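Local coordinates for acyl-CoA hydrolase (Bacillus halodurans, PDB 1VPM), which binds coenzyme A and, as a hot-dog fold thioesterase, probably hydrolyses long-chain fatty acyl-CoA, at residues Glu89-His94 with Glu146-Leu151. Residues are numbered along the deposited sequence; the frame is centred on the assembly and turned at random.
Sequences EGFVTH and EEEKRL
F91 and T93 of strand 85-95 pack against L151, E148 and E147 in the first turns of helix 146-166. The strand belongs to the antiparallel sheet of the hot-dog fold. The start of the C-terminal helix packs on the strand side bearing F91 and T93; V92 points to the other side and touches helix 43-62. The two short axes run 8.0 Å apart at closest approach, 48° from parallel.

The apolar contact centres on L151. Its CD1 sits 3.9 Å from CG2 of T93 and 4.2 Å from CE2 of F91. Its CB rests near the T93 methyl. A chi1 of 49° places the T93 hydroxyl on the side of E101, its hydrogen-bond partner on the next strand, and leaves CG2 facing the leucine. F91 points to the helix, with CG set between its backbone N and carbonyl carbon (chi1 49°). The far end of its ring then meets the helix, while Y103 and V19 add contacts around it.

Both glutamates touch the ring, but their acid groups are held by other partners. CG of E148 packs 4.2 Å from CE2 of F91; its OE1 accepts from the backbone N of Q144, just ahead of the helix. E147 is extended, and its OE1 comes obliquely within 3.9 Å of CZ of F91. Its OE2 forms a salt bridge with R105, which also pairs with E89. This shared arginine probably offsets the repulsion between E147 OE1 and E89 OE2, 6.4 Å apart.

One water links the backbones. It donates to O of T93 and to O of E148, at 2.8 Å from each.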
loop_
_atom_site.group_PDB
_atom_site.type_symbol
_atom_site.label_atom_id
_atom_site.label_comp_id
_atom_site.label_asym_id
_atom_site.label_seq_id
_atom_site.Cartn_x
_atom_site.Cartn_y
_atom_site.Cartn_z
ATOM N N GLU A 89 13.214 12.386 13.511
ATOM C CA GLU A 89 14.435 13.116 13.170
ATOM C C GLU A 89 15.621 12.201 13.317
ATOM O O GLU A 89 15.739 11.540 14.328
ATOM C CB GLU A 89 14.601 14.335 14.084
ATOM C CG GLU A 89 15.834 15.174 13.762
ATOM C CD GLU A 89 16.078 16.301 14.746
ATOM O OE1 GLU A 89 15.404 16.421 15.788
ATOM O OE2 GLU A 89 16.961 17.113 14.458
ATOM N N GLY A 90 16.478 12.194 12.325
ATOM C CA GLY A 90 17.642 11.352 12.307
ATOM C C GLY A 90 18.887 12.161 11.959
ATOM O O GLY A 90 18.791 13.151 11.203
ATOM N N PHE A 91 20.002 11.747 12.517
ATOM C CA PHE A 91 21.312 12.229 12.075
ATOM C C PHE A 91 22.422 11.270 12.408
ATOM O O PHE A 91 22.323 10.470 13.335
ATOM C CB PHE A 91 21.596 13.625 12.630
ATOM C CG PHE A 91 21.361 13.778 14.088
ATOM C CD1 PHE A 91 20.123 14.186 14.573
ATOM C CD2 PHE A 91 22.399 13.618 14.978
ATOM C CE1 PHE A 91 19.938 14.391 15.922
ATOM C CE2 PHE A 91 22.212 13.830 16.327
ATOM C CZ PHE A 91 20.978 14.237 16.788
ATOM N N VAL A 92 23.474 11.346 11.597
ATOM C CA VAL A 92 24.674 10.548 11.796
ATOM C C VAL A 92 25.389 11.135 12.995
ATOM O O VAL A 92 25.663 12.335 13.036
ATOM C CB VAL A 92 25.582 10.559 10.529
ATOM C CG1 VAL A 92 26.882 9.867 10.810
ATOM C CG2 VAL A 92 24.903 9.899 9.399
ATOM N N THR A 93 25.765 10.268 13.943
ATOM C CA THR A 93 26.391 10.685 15.177
ATOM C C THR A 93 27.856 10.321 15.222
ATOM O O THR A 93 28.607 10.964 15.940
ATOM C CB THR A 93 25.753 10.001 16.394
ATOM O OG1 THR A 93 25.661 8.604 16.180
ATOM C CG2 THR A 93 24.401 10.528 16.602
ATOM N N HIS A 94 28.266 9.343 14.423
ATOM C CA HIS A 94 29.656 8.789 14.474
ATOM C C HIS A 94 29.822 7.819 13.318
ATOM O O HIS A 94 28.871 7.273 12.827
ATOM C CB HIS A 94 29.924 8.036 15.799
ATOM C CG HIS A 94 31.371 7.720 16.081
ATOM N ND1 HIS A 94 31.896 6.449 15.957
ATOM C CD2 HIS A 94 32.367 8.485 16.596
ATOM C CE1 HIS A 94 33.164 6.458 16.328
ATOM N NE2 HIS A 94 33.484 7.678 16.718
ATOM N N GLU A 146 26.202 20.676 21.415
ATOM C CA GLU A 146 26.662 19.922 22.557
ATOM C C GLU A 146 26.093 18.513 22.615
ATOM O O GLU A 146 26.784 17.574 22.985
ATOM C CB GLU A 146 26.424 20.672 23.890
ATOM C CG GLU A 146 27.194 21.980 24.046
ATOM C CD GLU A 146 28.696 21.813 23.867
ATOM O OE1 GLU A 146 29.283 20.800 24.327
ATOM O OE2 GLU A 146 29.303 22.710 23.294
ATOM N N GLU A 147 24.851 18.365 22.175
ATOM C CA GLU A 147 24.215 17.044 22.068
ATOM C C GLU A 147 24.993 16.126 21.096
ATOM O O GLU A 147 25.401 15.005 21.445
ATOM C CB GLU A 147 22.799 17.217 21.593
ATOM C CG GLU A 147 21.980 15.939 21.431
ATOM C CD GLU A 147 20.585 16.225 20.939
ATOM O OE1 GLU A 147 20.475 16.633 19.771
ATOM O OE2 GLU A 147 19.602 16.020 21.675
ATOM N N GLU A 148 25.307 16.665 19.925
ATOM C CA GLU A 148 26.123 15.959 18.932
ATOM C C GLU A 148 27.502 15.572 19.458
ATOM O O GLU A 148 27.952 14.437 19.266
ATOM C CB GLU A 148 26.264 16.763 17.630
ATOM C CG GLU A 148 24.988 16.910 16.832
ATOM C CD GLU A 148 25.017 18.065 15.870
ATOM O OE1 GLU A 148 26.049 18.707 15.661
ATOM O OE2 GLU A 148 23.949 18.316 15.267
ATOM N N LYS A 149 28.173 16.475 20.178
ATOM C CA LYS A 149 29.485 16.159 20.716
ATOM C C LYS A 149 29.356 15.047 21.729
ATOM O O LYS A 149 30.188 14.127 21.775
ATOM C CB LYS A 149 30.098 17.380 21.366
ATOM C CG LYS A 149 30.481 18.448 20.343
ATOM C CD LYS A 149 30.973 19.657 21.090
ATOM C CE LYS A 149 30.980 20.927 20.353
ATOM N NZ LYS A 149 31.452 21.950 21.406
ATOM N N ARG A 150 28.319 15.119 22.576
ATOM C CA ARG A 150 28.128 14.079 23.590
ATOM C C ARG A 150 27.869 12.696 22.926
ATOM O O ARG A 150 28.451 11.694 23.338
ATOM C CB ARG A 150 27.018 14.466 24.573
ATOM C CG ARG A 150 26.491 13.327 25.404
ATOM C CD ARG A 150 25.532 13.765 26.479
ATOM N NE ARG A 150 24.352 14.424 25.949
ATOM C CZ ARG A 150 23.256 13.782 25.549
ATOM N NH1 ARG A 150 23.137 12.447 25.661
ATOM N NH2 ARG A 150 22.243 14.479 25.108
ATOM N N LEU A 151 27.026 12.650 21.904
ATOM C CA LEU A 151 26.731 11.409 21.202
ATOM C C LEU A 151 27.983 10.876 20.494
ATOM O O LEU A 151 28.201 9.672 20.475
ATOM C CB LEU A 151 25.561 11.563 20.274
ATOM C CG LEU A 151 24.223 11.854 20.968
ATOM C CD1 LEU A 151 23.055 11.975 19.992
ATOM C CD2 LEU A 151 23.902 10.828 22.030
HETATM O O HOH W 1 27.516 13.377 16.761
#